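Putative mandelate racemase (Salmonella typhimurium, PDB 2O56) binds magnesium and probably acts as a hydro-lyase (dehydratase) of the enolase superfamily, although its substrate is not established. Local coordinates at residues P283-N287 / M312-K318; T151-A157 / D203-I208; Q360-Y366 / G382-T386; E128-T132 / G371-V375; M58-L62 / I94-M99. All coordinates share one frame. Residue numbers count along the deposited sequence, not the author numbering.

Interaction 1 (P283-N287 / M312-K318)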
# COMPACT_ATOMS: atom_id res chain seq x y z
N PRO A 283 8.70 6.24 -12.40
CA PRO A 283 7.90 5.07 -11.96
C PRO A 283 8.64 3.75 -11.99
O PRO A 283 8.36 2.86 -11.18
CB PRO A 283 6.78 5.01 -12.99
CG PRO A 283 7.33 5.71 -14.18
CD PRO A 283 8.13 6.82 -13.63
N PHE A 284 9.58 3.60 -12.92
CA PHE A 284 10.44 2.40 -12.98
C PHE A 284 11.46 2.34 -11.85
O PHE A 284 11.93 1.26 -11.45
CB PHE A 284 11.15 2.36 -14.33
CG PHE A 284 10.20 2.27 -15.47
CD1 PHE A 284 9.66 1.04 -15.83
CD2 PHE A 284 9.78 3.41 -16.13
CE1 PHE A 284 8.74 0.93 -16.87
CE2 PHE A 284 8.84 3.33 -17.17
CZ PHE A 284 8.33 2.07 -17.55
N LEU A 285 11.82 3.51 -11.34
CA LEU A 285 12.73 3.56 -10.19
C LEU A 285 11.95 3.23 -8.93
O LEU A 285 12.41 2.45 -8.10
CB LEU A 285 13.40 4.93 -10.07
CG LEU A 285 14.26 5.35 -11.27
CD1 LEU A 285 14.73 6.77 -11.03
CD2 LEU A 285 15.43 4.46 -11.42
N GLU A 286 10.77 3.82 -8.81
CA GLU A 286 9.91 3.60 -7.65
C GLU A 286 9.35 2.19 -7.56
O GLU A 286 9.18 1.67 -6.47
CB GLU A 286 8.80 4.66 -7.59
CG GLU A 286 9.36 6.03 -7.21
CD GLU A 286 8.29 7.09 -7.06
OE1 GLU A 286 7.09 6.74 -6.94
OE2 GLU A 286 8.64 8.28 -7.08
N ASN A 287 9.09 1.56 -8.70
CA ASN A 287 8.50 0.23 -8.69
C ASN A 287 9.54 -0.90 -8.70
O ASN A 287 9.19 -2.06 -8.59
CB ASN A 287 7.37 0.07 -9.74
CG ASN A 287 7.87 -0.20 -11.18
OD1 ASN A 287 9.06 -0.30 -11.45
ND2 ASN A 287 6.93 -0.33 -12.11
N MET A 312 19.89 10.32 -10.57
CA MET A 312 18.70 9.85 -9.86
C MET A 312 18.66 8.33 -9.78
O MET A 312 18.33 7.74 -8.75
CB MET A 312 17.46 10.33 -10.59
CG MET A 312 16.19 10.11 -9.80
SD MET A 312 14.79 10.98 -10.51
CE MET A 312 14.66 10.16 -12.11
N ALA A 313 19.01 7.68 -10.87
CA ALA A 313 18.99 6.21 -10.89
C ALA A 313 19.98 5.56 -9.91
O ALA A 313 19.77 4.44 -9.45
CB ALA A 313 19.21 5.73 -12.27
N HIS A 314 21.08 6.27 -9.61
CA HIS A 314 22.12 5.80 -8.70
C HIS A 314 21.59 5.59 -7.27
O HIS A 314 22.01 4.65 -6.59
CB HIS A 314 23.32 6.77 -8.74
CG HIS A 314 24.58 6.25 -8.09
ND1 HIS A 314 25.10 5.00 -8.34
CD2 HIS A 314 25.44 6.85 -7.23
CE1 HIS A 314 26.23 4.85 -7.66
NE2 HIS A 314 26.46 5.95 -6.97
N VAL A 315 20.63 6.42 -6.86
CA VAL A 315 19.92 6.23 -5.57
C VAL A 315 19.25 4.85 -5.43
O VAL A 315 19.06 4.36 -4.31
CB VAL A 315 18.89 7.35 -5.38
CG1 VAL A 315 18.23 7.30 -3.99
CG2 VAL A 315 19.59 8.69 -5.62
N TYR A 316 18.90 4.25 -6.56
CA TYR A 316 18.12 3.01 -6.58
C TYR A 316 19.00 1.91 -7.13
O TYR A 316 18.51 0.88 -7.58
CB TYR A 316 16.88 3.17 -7.48
CG TYR A 316 15.94 4.26 -7.00
CD1 TYR A 316 14.91 3.97 -6.12
CD2 TYR A 316 16.11 5.58 -7.40
CE1 TYR A 316 14.06 4.98 -5.66
CE2 TYR A 316 15.26 6.60 -6.96
CZ TYR A 316 14.24 6.28 -6.09
OH TYR A 316 13.38 7.26 -5.64
N ASP A 317 20.31 2.15 -7.10
CA ASP A 317 21.30 1.15 -7.49
C ASP A 317 21.14 0.69 -8.93
O ASP A 317 21.31 -0.50 -9.22
CB ASP A 317 21.23 -0.06 -6.56
CG ASP A 317 22.00 0.13 -5.27
OD1 ASP A 317 22.25 1.29 -4.88
OD2 ASP A 317 22.34 -0.89 -4.63
N LYS A 318 20.81 1.60 -9.84
CA LYS A 318 20.79 1.23 -11.26
C LYS A 318 22.12 1.55 -11.89
O LYS A 318 22.84 2.48 -11.48
CB LYS A 318 19.64 1.86 -12.08
CG LYS A 318 18.30 1.98 -11.35
CD LYS A 318 17.71 0.64 -11.07
CE LYS A 318 16.43 0.77 -10.27
NZ LYS A 318 16.24 -0.46 -9.42
O HOH W 1 14.21 0.75 -7.82
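Where two helices of a barrel lie side by side, one large side chain often fills the hollow offered by its neighbour, and Leu285 is such a bump. Its hollow is lined by Met312, Ala313, Tyr316 and Lys318. Leu285 CD1 meets Met312 CE at 3.6 Å, while Leu285 CD2 lies 4.1 Å from Ala313 CB and 3.8 Å from Lys318 CG; the small alanine lets the leucine come close to the helix backbone, with CD2 4.0 Å from Ala313 CA. The Tyr316 ring forms one wall: Leu285 CB sits 3.9 Å from its centroid, nearly on the ring normal, a CH-pi contact. No direct hydrogen bond crosses. Instead, a water takes a bond from Lys318 NZ (2.9 Å) and gives one to Leu285 O (2.5 Å); NZ also binds Leu290 O. Beside the hollow the helix ends in a Schellman motif (Lys318 N to Ala313 O, Asp317 N to His314 O), with Asp317 at positive phi. Tyr316 OH reaches Glu286 of a second subunit, so the pocket's rim belongs to a subunit interface. Such packing of consecutive outer helices, 277-286 and 302-314, is typical of the (beta/alpha)-barrel of the enolase superfamily.

Interaction 2 (T151-A157 / D203-I208); sequences TEPEQYA and DRMAAI
Consecutive outer helices of a (beta/alpha)-barrel, 153-165 and 195-212, pack here: the axes of the short segments approach to 7.7 Å, with N-to-C directions 38° apart (signed crossing angle -38°). Thr151 has phi/psi about -123°/-35°, Glu152 (-97°/141°) is extended and the N-cap, and helix begins at Pro153. CA atoms pair closely, Pro153 with Arg204 (3.9 Å) and Ala157 with Ile208 (4.2 Å). Arg204, chi1 m and the rest of the chain extended, runs past the Tyr156 ring (chi1 m), its CG 4.0 Å from the ring centroid over the face, and gives two hydrogen bonds to Thr151 O, from NE and NH2, each 2.8 Å; NH1 binds Met178 O and Thr175 O. Ala207 points at the other helix, its CB 3.4 Å from Pro153 O and its O 3.6 Å from Ala157 CB. Ile208 (m, t) sets CG1 4.0 Å from Tyr156 CB. Small residues thus permit close backbones, while the buried arginine ties its helix to the loop before the other through one carbonyl oxygen, Thr151 O.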
# COMPACT_ATOMS: atom_id res chain seq x y z
N THR A 151 19.20 -17.28 -39.32
CA THR A 151 18.03 -18.08 -38.94
C THR A 151 18.35 -19.29 -38.06
O THR A 151 17.56 -19.66 -37.19
CB THR A 151 17.16 -18.54 -40.15
OG1 THR A 151 17.92 -19.41 -40.99
CG2 THR A 151 16.67 -17.36 -40.94
N GLU A 152 19.51 -19.90 -38.29
CA GLU A 152 19.83 -21.19 -37.68
C GLU A 152 20.68 -20.99 -36.43
O GLU A 152 21.57 -20.14 -36.43
CB GLU A 152 20.61 -22.08 -38.67
CG GLU A 152 19.98 -22.20 -40.05
CD GLU A 152 18.57 -22.77 -40.00
OE1 GLU A 152 18.40 -23.88 -39.43
OE2 GLU A 152 17.64 -22.11 -40.52
N PRO A 153 20.43 -21.78 -35.38
CA PRO A 153 21.22 -21.66 -34.14
C PRO A 153 22.73 -21.61 -34.40
O PRO A 153 23.44 -20.79 -33.82
CB PRO A 153 20.86 -22.94 -33.39
CG PRO A 153 19.43 -23.19 -33.81
CD PRO A 153 19.40 -22.83 -35.27
N GLU A 154 23.21 -22.48 -35.30
CA GLU A 154 24.63 -22.55 -35.67
C GLU A 154 25.16 -21.22 -36.20
O GLU A 154 26.28 -20.82 -35.85
CB GLU A 154 24.82 -23.68 -36.71
CG GLU A 154 25.90 -23.46 -37.75
CD GLU A 154 27.24 -24.00 -37.31
OE1 GLU A 154 27.70 -24.99 -37.92
OE2 GLU A 154 27.83 -23.45 -36.36
N GLN A 155 24.35 -20.53 -37.01
CA GLN A 155 24.69 -19.20 -37.52
C GLN A 155 24.86 -18.16 -36.41
O GLN A 155 25.77 -17.34 -36.46
CB GLN A 155 23.64 -18.71 -38.52
CG GLN A 155 23.42 -19.60 -39.73
CD GLN A 155 22.52 -18.96 -40.76
OE1 GLN A 155 22.99 -18.39 -41.75
NE2 GLN A 155 21.22 -19.02 -40.53
N TYR A 156 23.97 -18.21 -35.41
CA TYR A 156 24.02 -17.29 -34.26
C TYR A 156 25.28 -17.54 -33.43
O TYR A 156 26.00 -16.60 -33.07
CB TYR A 156 22.74 -17.44 -33.41
CG TYR A 156 21.52 -16.72 -33.99
CD1 TYR A 156 21.04 -15.54 -33.43
CD2 TYR A 156 20.84 -17.24 -35.08
CE1 TYR A 156 19.93 -14.89 -33.95
CE2 TYR A 156 19.73 -16.60 -35.61
CZ TYR A 156 19.27 -15.43 -35.04
OH TYR A 156 18.17 -14.81 -35.59
N ALA A 157 25.58 -18.81 -33.16
CA ALA A 157 26.82 -19.22 -32.50
C ALA A 157 28.05 -18.67 -33.22
O ALA A 157 28.98 -18.15 -32.59
CB ALA A 157 26.90 -20.71 -32.41
N ASP A 203 16.78 -22.06 -28.65
CA ASP A 203 17.83 -22.89 -29.29
C ASP A 203 18.94 -22.03 -29.88
O ASP A 203 20.12 -22.36 -29.75
CB ASP A 203 17.23 -23.77 -30.40
CG ASP A 203 16.39 -24.91 -29.86
OD1 ASP A 203 16.53 -25.29 -28.67
OD2 ASP A 203 15.56 -25.41 -30.64
N ARG A 204 18.57 -20.93 -30.53
CA ARG A 204 19.57 -19.96 -30.98
C ARG A 204 20.40 -19.43 -29.80
O ARG A 204 21.63 -19.38 -29.85
CB ARG A 204 18.91 -18.79 -31.72
CG ARG A 204 18.35 -19.14 -33.09
CD ARG A 204 17.23 -18.21 -33.44
NE ARG A 204 16.85 -18.27 -34.85
CZ ARG A 204 15.83 -17.59 -35.38
NH1 ARG A 204 15.08 -16.81 -34.62
NH2 ARG A 204 15.56 -17.71 -36.67
N MET A 205 19.72 -19.07 -28.72
CA MET A 205 20.39 -18.48 -27.57
C MET A 205 21.30 -19.50 -26.86
O MET A 205 22.40 -19.16 -26.42
CB MET A 205 19.36 -17.89 -26.60
CG MET A 205 19.96 -17.02 -25.52
SD MET A 205 20.17 -15.33 -26.05
CE MET A 205 18.46 -14.81 -26.21
N ALA A 206 20.86 -20.76 -26.79
CA ALA A 206 21.64 -21.79 -26.11
C ALA A 206 22.86 -22.18 -26.95
O ALA A 206 23.91 -22.55 -26.41
CB ALA A 206 20.76 -23.02 -25.82
N ALA A 207 22.70 -22.11 -28.27
CA ALA A 207 23.81 -22.26 -29.23
C ALA A 207 24.91 -21.22 -29.01
O ALA A 207 26.09 -21.55 -28.98
CB ALA A 207 23.27 -22.17 -30.67
N ILE A 208 24.52 -19.96 -28.85
CA ILE A 208 25.49 -18.92 -28.50
C ILE A 208 26.23 -19.25 -27.20
O ILE A 208 27.46 -19.25 -27.18
CB ILE A 208 24.85 -17.50 -28.43
CG1 ILE A 208 24.29 -17.12 -29.79
CG2 ILE A 208 25.89 -16.48 -27.96
CD1 ILE A 208 23.40 -15.88 -29.77

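Interaction 3 (Q360-Y366 / G382-T386); sequences QTCKYNY and GQELT
A single beta bridge, Cys362 with Leu385 (CA-CA 4.1 Å), lies toward one end of this pairing of two irregular segments near the end of the barrel domain, one following helix 356-359 and the other leading into helix 387-392. Neither forms a regular strand, though Cys362, Tyr364, Gln383 and Glu384 have extended backbones; Gly382 has phi/psi 78°/25°. Tyr364 and Gln383 follow in the register at a wider 6.2 Å between CA atoms. Two backbone hydrogen bonds flank the bridge: Lys363 N to Glu384 O, 2.7 Å, and Thr386 N to Thr361 O, 3.1 Å. Leu385 CA adds a CA-H...O contact to Thr361 O at 3.4 Å. Side chain then replaces backbone: Gln383 (chi1 t, chi2 p) folds its amide against Tyr364, taking Tyr364 N on OE1 (3.1 Å) and giving NE2 to Tyr364 O (2.8 Å), as a neighbouring strand would; OE1 also accepts Glu384 N at 3.2 Å. Charge is paired on the outside, Lys363 NZ with Glu384 OE1 at 2.8 Å, while Glu384 OE2 meets Lys112 of the N-terminal domain. Apolar contact is slight: Cys362 SG touches Leu385 CD2 at 3.8 Å, and Leu385 leans on Phe41 of strand 39-44. Thr386 is the N-cap of the following helix. At the far end Tyr366 (chi1 m) gives its hydroxyl proton to Gly382, OH to O 2.6 Å.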
# COMPACT_ATOMS: atom_id res chain seq x y z
N GLN A 360 32.08 8.21 -42.41
CA GLN A 360 32.48 9.26 -43.35
C GLN A 360 31.60 10.50 -43.24
O GLN A 360 31.95 11.55 -43.77
CB GLN A 360 32.52 8.73 -44.80
CG GLN A 360 31.20 8.83 -45.58
CD GLN A 360 31.13 7.91 -46.82
OE1 GLN A 360 32.14 7.39 -47.30
NE2 GLN A 360 29.91 7.70 -47.34
N THR A 361 30.47 10.39 -42.54
CA THR A 361 29.60 11.55 -42.32
C THR A 361 30.27 12.58 -41.42
O THR A 361 29.91 13.76 -41.49
CB THR A 361 28.20 11.19 -41.73
OG1 THR A 361 28.33 10.57 -40.45
CG2 THR A 361 27.44 10.26 -42.66
N CYS A 362 31.24 12.15 -40.61
CA CYS A 362 31.80 13.02 -39.57
C CYS A 362 33.30 13.26 -39.65
O CYS A 362 34.01 12.49 -40.29
CB CYS A 362 31.39 12.54 -38.17
SG CYS A 362 29.62 12.83 -37.84
N LYS A 363 33.78 14.32 -39.01
CA LYS A 363 35.18 14.74 -39.13
C LYS A 363 36.20 13.77 -38.53
O LYS A 363 37.29 13.62 -39.08
CB LYS A 363 35.38 16.14 -38.53
CG LYS A 363 36.49 16.94 -39.18
CD LYS A 363 36.77 18.23 -38.42
CE LYS A 363 36.22 19.45 -39.17
NZ LYS A 363 34.73 19.50 -39.18
N TYR A 364 35.85 13.13 -37.42
CA TYR A 364 36.81 12.34 -36.64
C TYR A 364 36.35 10.90 -36.51
O TYR A 364 35.15 10.63 -36.42
CB TYR A 364 37.01 12.96 -35.25
CG TYR A 364 37.39 14.42 -35.29
CD1 TYR A 364 38.68 14.83 -35.62
CD2 TYR A 364 36.45 15.41 -35.00
CE1 TYR A 364 39.03 16.17 -35.66
CE2 TYR A 364 36.78 16.76 -35.04
CZ TYR A 364 38.07 17.13 -35.37
OH TYR A 364 38.40 18.46 -35.40
N ASN A 365 37.29 9.97 -36.53
CA ASN A 365 36.93 8.56 -36.47
C ASN A 365 37.37 7.95 -35.16
O ASN A 365 38.56 7.72 -34.94
CB ASN A 365 37.50 7.77 -37.66
CG ASN A 365 36.71 6.49 -37.96
OD1 ASN A 365 35.68 6.21 -37.34
ND2 ASN A 365 37.20 5.70 -38.91
N TYR A 366 36.41 7.74 -34.27
CA TYR A 366 36.68 7.05 -33.02
C TYR A 366 36.22 5.61 -33.15
O TYR A 366 35.04 5.33 -33.38
CB TYR A 366 35.97 7.74 -31.85
CG TYR A 366 36.31 9.21 -31.75
CD1 TYR A 366 37.56 9.64 -31.32
CD2 TYR A 366 35.37 10.18 -32.10
CE1 TYR A 366 37.87 10.98 -31.24
CE2 TYR A 366 35.67 11.53 -32.03
CZ TYR A 366 36.92 11.92 -31.60
OH TYR A 366 37.22 13.26 -31.51
N GLY A 382 33.60 16.72 -29.41
CA GLY A 382 34.75 16.18 -30.15
C GLY A 382 34.36 15.52 -31.46
O GLY A 382 35.08 14.64 -31.96
N GLN A 383 33.22 15.94 -32.00
CA GLN A 383 32.66 15.35 -33.21
C GLN A 383 31.83 16.37 -33.97
O GLN A 383 31.17 17.23 -33.38
CB GLN A 383 31.86 14.08 -32.89
CG GLN A 383 31.53 13.21 -34.12
CD GLN A 383 32.77 12.74 -34.90
OE1 GLN A 383 33.39 13.53 -35.63
NE2 GLN A 383 33.10 11.45 -34.78
N GLU A 384 31.90 16.30 -35.30
CA GLU A 384 31.31 17.31 -36.17
C GLU A 384 31.05 16.63 -37.51
O GLU A 384 31.82 15.78 -37.92
CB GLU A 384 32.31 18.45 -36.43
CG GLU A 384 32.51 19.43 -35.29
CD GLU A 384 33.28 20.67 -35.71
OE1 GLU A 384 33.75 20.70 -36.87
OE2 GLU A 384 33.41 21.59 -34.88
N LEU A 385 29.98 17.03 -38.19
CA LEU A 385 29.78 16.60 -39.58
C LEU A 385 30.89 17.20 -40.46
O LEU A 385 31.40 18.29 -40.16
CB LEU A 385 28.42 17.08 -40.08
CG LEU A 385 27.14 16.46 -39.53
CD1 LEU A 385 25.98 17.12 -40.24
CD2 LEU A 385 27.12 14.95 -39.76
N THR A 386 31.25 16.51 -41.53
CA THR A 386 32.24 17.07 -42.48
C THR A 386 31.59 18.13 -43.34
O THR A 386 30.37 18.08 -43.54
CB THR A 386 32.78 16.00 -43.44
OG1 THR A 386 31.71 15.53 -44.26
CG2 THR A 386 33.41 14.85 -42.69

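Interaction 4 (E128-T132 / G371-V375)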
# COMPACT_ATOMS: atom_id res chain seq x y z
N GLU A 128 38.92 4.77 -17.37
CA GLU A 128 39.91 5.08 -18.41
C GLU A 128 39.54 4.45 -19.75
O GLU A 128 39.92 4.94 -20.80
CB GLU A 128 41.32 4.61 -18.00
CG GLU A 128 41.92 5.34 -16.80
CD GLU A 128 42.14 6.82 -17.06
OE1 GLU A 128 42.69 7.16 -18.13
OE2 GLU A 128 41.78 7.64 -16.19
N LYS A 129 38.82 3.33 -19.70
CA LYS A 129 38.35 2.66 -20.91
C LYS A 129 36.86 2.35 -20.78
O LYS A 129 36.34 2.25 -19.66
CB LYS A 129 39.13 1.34 -21.12
CG LYS A 129 40.52 1.54 -21.68
CD LYS A 129 41.15 0.23 -22.12
CE LYS A 129 42.64 0.39 -22.38
NZ LYS A 129 42.95 1.60 -23.19
N ILE A 130 36.20 2.19 -21.92
CA ILE A 130 34.76 1.94 -21.95
C ILE A 130 34.46 0.56 -22.56
O ILE A 130 34.58 0.36 -23.77
CB ILE A 130 34.02 3.05 -22.72
CG1 ILE A 130 34.04 4.35 -21.91
CG2 ILE A 130 32.58 2.67 -22.98
CD1 ILE A 130 34.06 5.58 -22.74
N ARG A 131 34.08 -0.38 -21.70
CA ARG A 131 33.72 -1.75 -22.14
C ARG A 131 32.55 -1.78 -23.12
O ARG A 131 31.56 -1.07 -22.94
CB ARG A 131 33.39 -2.63 -20.94
CG ARG A 131 33.15 -4.09 -21.31
CD ARG A 131 32.61 -4.90 -20.16
NE ARG A 131 32.37 -6.29 -20.58
CZ ARG A 131 31.53 -7.12 -19.96
NH1 ARG A 131 30.87 -6.69 -18.89
NH2 ARG A 131 31.36 -8.36 -20.41
N THR A 132 32.64 -2.62 -24.16
CA THR A 132 31.67 -2.57 -25.25
C THR A 132 31.10 -3.96 -25.52
O THR A 132 31.78 -4.97 -25.31
CB THR A 132 32.30 -1.93 -26.51
OG1 THR A 132 32.81 -0.64 -26.18
CG2 THR A 132 31.30 -1.76 -27.59
N GLY A 371 37.41 -4.48 -27.91
CA GLY A 371 36.20 -4.42 -27.10
C GLY A 371 36.07 -3.18 -26.24
O GLY A 371 35.17 -3.10 -25.42
N MET A 372 36.97 -2.21 -26.43
CA MET A 372 37.07 -1.03 -25.54
C MET A 372 37.09 0.24 -26.38
O MET A 372 37.75 0.30 -27.42
CB MET A 372 38.36 -1.08 -24.70
CG MET A 372 38.55 -2.32 -23.81
SD MET A 372 37.62 -2.24 -22.26
CE MET A 372 38.21 -3.69 -21.40
N TYR A 373 36.36 1.26 -25.94
CA TYR A 373 36.47 2.61 -26.51
C TYR A 373 37.26 3.49 -25.57
O TYR A 373 37.27 3.25 -24.35
CB TYR A 373 35.09 3.23 -26.57
CG TYR A 373 34.34 3.12 -27.86
CD1 TYR A 373 33.19 2.34 -27.93
CD2 TYR A 373 34.73 3.84 -28.99
CE1 TYR A 373 32.44 2.26 -29.10
CE2 TYR A 373 33.99 3.76 -30.18
CZ TYR A 373 32.84 2.96 -30.22
OH TYR A 373 32.08 2.86 -31.37
N GLU A 374 37.87 4.54 -26.13
CA GLU A 374 38.35 5.65 -25.31
C GLU A 374 37.60 6.92 -25.68
O GLU A 374 37.12 7.06 -26.80
CB GLU A 374 39.86 5.85 -25.43
CG GLU A 374 40.69 4.65 -24.93
CD GLU A 374 42.19 4.86 -25.11
OE1 GLU A 374 42.61 5.23 -26.23
OE2 GLU A 374 42.94 4.67 -24.13
N VAL A 375 37.49 7.81 -24.71
CA VAL A 375 36.73 9.05 -24.85
C VAL A 375 37.46 10.08 -25.75
O VAL A 375 38.69 10.17 -25.70
CB VAL A 375 36.41 9.60 -23.42
CG1 VAL A 375 37.65 10.20 -22.75
CG2 VAL A 375 35.23 10.53 -23.41
O HOH W 2 38.63 6.94 -22.13
O HOH W 3 42.60 4.04 -21.48
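This is a short antiparallel beta pairing, in which strand 372-373 forms one outer edge of a three-stranded mixed sheet and strand 130-135 occupies its middle, with 347-350 on the other side. Ile130 and Tyr373 form a hydrogen-bonded pair: Ile130 N to Tyr373 O and Tyr373 N to Ile130 O are both 2.9 Å. Arg131 and Met372 follow as a non-hydrogen-bonded pair with CA atoms 4.8 Å apart, and the ladder frays at Thr132 N to Gly371 O, 2.9 Å but weak. Ile130 O also receives a CA-H...O contact from Met372 CA at 3.4 Å. The residues joined lie just over 240 positions apart, so this pairing connects strand 130-135 to the late strand 372-373 of the barrel domain, in keeping with the enolase-superfamily architecture, where the C-terminal end returns to the N-terminal domain and strand 395-398 pairs with strand 6-13. The two faces differ. Ile130 and Tyr373 share one, CB to CB 4.0 Å, under helix 328-340, and the Tyr373 ring stacks edge-to-face on His347. Arg131 and Met372 occupy the other, with Met372 SD 3.9 Å from Arg131 CA; the guanidinium of Arg131 forms salt bridges with Asp217 and Asp169. Toward the solvent Lys129 NZ pairs with Glu374 OE2 at 3.2 Å, and one water bonds both of these atoms and Glu128 O. A second water spans Glu128 O (2.7 Å) and Val375 N (3.0 Å).

Interaction 5 (M58-L62 / I94-M99)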
# COMPACT_ATOMS: atom_id res chain seq x y z
N MET A 58 10.14 19.38 -35.54
CA MET A 58 10.18 19.66 -34.10
C MET A 58 11.41 20.48 -33.75
O MET A 58 11.30 21.51 -33.08
CB MET A 58 10.14 18.37 -33.27
CG MET A 58 9.77 18.56 -31.77
SD MET A 58 8.10 19.14 -31.45
CE MET A 58 8.37 20.85 -30.99
N ALA A 59 12.58 20.02 -34.21
CA ALA A 59 13.84 20.78 -34.11
C ALA A 59 13.73 22.17 -34.69
O ALA A 59 14.20 23.12 -34.09
CB ALA A 59 14.99 20.02 -34.80
N LYS A 60 13.10 22.27 -35.86
CA LYS A 60 12.79 23.57 -36.49
C LYS A 60 11.94 24.46 -35.60
O LYS A 60 12.27 25.62 -35.37
CB LYS A 60 12.09 23.34 -37.85
CG LYS A 60 11.96 24.53 -38.75
CD LYS A 60 11.00 24.26 -39.89
CE LYS A 60 9.69 24.99 -39.72
NZ LYS A 60 8.67 24.44 -40.65
N ASP A 61 10.83 23.93 -35.11
CA ASP A 61 9.93 24.72 -34.25
C ASP A 61 10.56 25.15 -32.93
O ASP A 61 10.38 26.30 -32.49
CB ASP A 61 8.62 23.97 -33.97
CG ASP A 61 7.68 23.96 -35.17
OD1 ASP A 61 7.90 24.73 -36.16
OD2 ASP A 61 6.72 23.17 -35.12
N LEU A 62 11.29 24.23 -32.29
CA LEU A 62 12.06 24.54 -31.06
C LEU A 62 13.17 25.58 -31.31
O LEU A 62 13.36 26.50 -30.51
CB LEU A 62 12.61 23.25 -30.42
CG LEU A 62 11.58 22.32 -29.76
CD1 LEU A 62 12.13 20.95 -29.38
CD2 LEU A 62 10.96 22.98 -28.57
N ILE A 94 9.12 12.12 -29.97
CA ILE A 94 9.47 13.12 -30.99
C ILE A 94 9.85 14.45 -30.34
O ILE A 94 10.88 15.06 -30.70
CB ILE A 94 8.30 13.41 -31.94
CG1 ILE A 94 7.70 12.11 -32.49
CG2 ILE A 94 8.72 14.44 -33.05
CD1 ILE A 94 8.68 11.15 -33.18
N PHE A 95 9.03 14.90 -29.40
CA PHE A 95 9.32 16.15 -28.71
C PHE A 95 10.70 16.10 -28.03
O PHE A 95 11.54 16.97 -28.25
CB PHE A 95 8.25 16.46 -27.67
CG PHE A 95 8.25 17.90 -27.27
CD1 PHE A 95 7.38 18.78 -27.87
CD2 PHE A 95 9.16 18.39 -26.35
CE1 PHE A 95 7.40 20.11 -27.54
CE2 PHE A 95 9.18 19.75 -26.03
CZ PHE A 95 8.29 20.58 -26.62
N SER A 96 10.92 15.04 -27.26
CA SER A 96 12.15 14.82 -26.51
C SER A 96 13.38 14.73 -27.41
O SER A 96 14.40 15.32 -27.09
CB SER A 96 12.05 13.53 -25.72
OG SER A 96 13.22 13.32 -24.97
N ALA A 97 13.28 13.98 -28.50
CA ALA A 97 14.42 13.79 -29.42
C ALA A 97 14.87 15.10 -30.08
O ALA A 97 16.07 15.34 -30.27
CB ALA A 97 14.12 12.72 -30.47
N ALA A 98 13.92 15.96 -30.39
CA ALA A 98 14.27 17.30 -30.87
C ALA A 98 14.91 18.20 -29.82
O ALA A 98 15.87 18.90 -30.13
CB ALA A 98 13.08 17.98 -31.51
N MET A 99 14.39 18.18 -28.59
CA MET A 99 15.02 18.84 -27.44
C MET A 99 16.45 18.37 -27.26
O MET A 99 17.33 19.16 -26.95
CB MET A 99 14.27 18.51 -26.15
CG MET A 99 13.05 19.37 -25.87
SD MET A 99 12.19 18.73 -24.43
CE MET A 99 13.01 19.64 -23.12
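Two helices meet here with a steep crossing of -62°, yet with one alanine methyl driven so deep into the partner that Ala98 CB lies 3.4 Å from both the backbone N of Ala59 and CG of Met58. The axes of the short segments are 8.8 Å apart, and the CA atoms of Ala59 and Ala98 are the nearest pair, 4.8 Å apart. Leu62 closes over the same methyl, CD1 to Ala98 CB 3.8 Å, and reaches on to Met99 CG at 4.0 Å. Phe95 lies beside this group: Leu62 CD2 is 4.1 Å from its CZ, and Met58 CE 3.7 Å from its CE1. The Met58 sulfur sits 4.5 Å from the ring centroid at an oblique angle, a Met-aromatic contact. No hydrogen bond crosses; apolar fit alone joins the two segments. On a further side a fourth subunit brings Val50 against Phe95 and its own Ile94 against Ile94. The arrangement, helix 52-66 packed across the long helix 93-114, belongs to the helical part of the N-terminal alpha+beta domain of mandelate racemase-like enzymes.

Overall arrangement
The five contacts illustrate how chemistry follows position. Interactions 1 and 5 are buried helix pairs without direct hydrogen bonds across, joining barrel helices and N-terminal-domain helices respectively, and both lie beside other subunits. Interaction 2, also between barrel helices, is only partly buried and adds two arginine hydrogen bonds to one carbonyl; interactions 3 and 4, also partly exposed, each carry a salt bridge at the solvent side, but interaction 4 relies on backbone bonds, whereas interaction 3 mixes two of them with side-chain bonds. Interactions 3 and 4 touch, through Tyr366 O and Tyr373 CE2 at 3.7 Å, and their segments alternate along the chain. Interactions 2 and 5, centres about 40 Å apart, lie on opposite sides of the chain's centre.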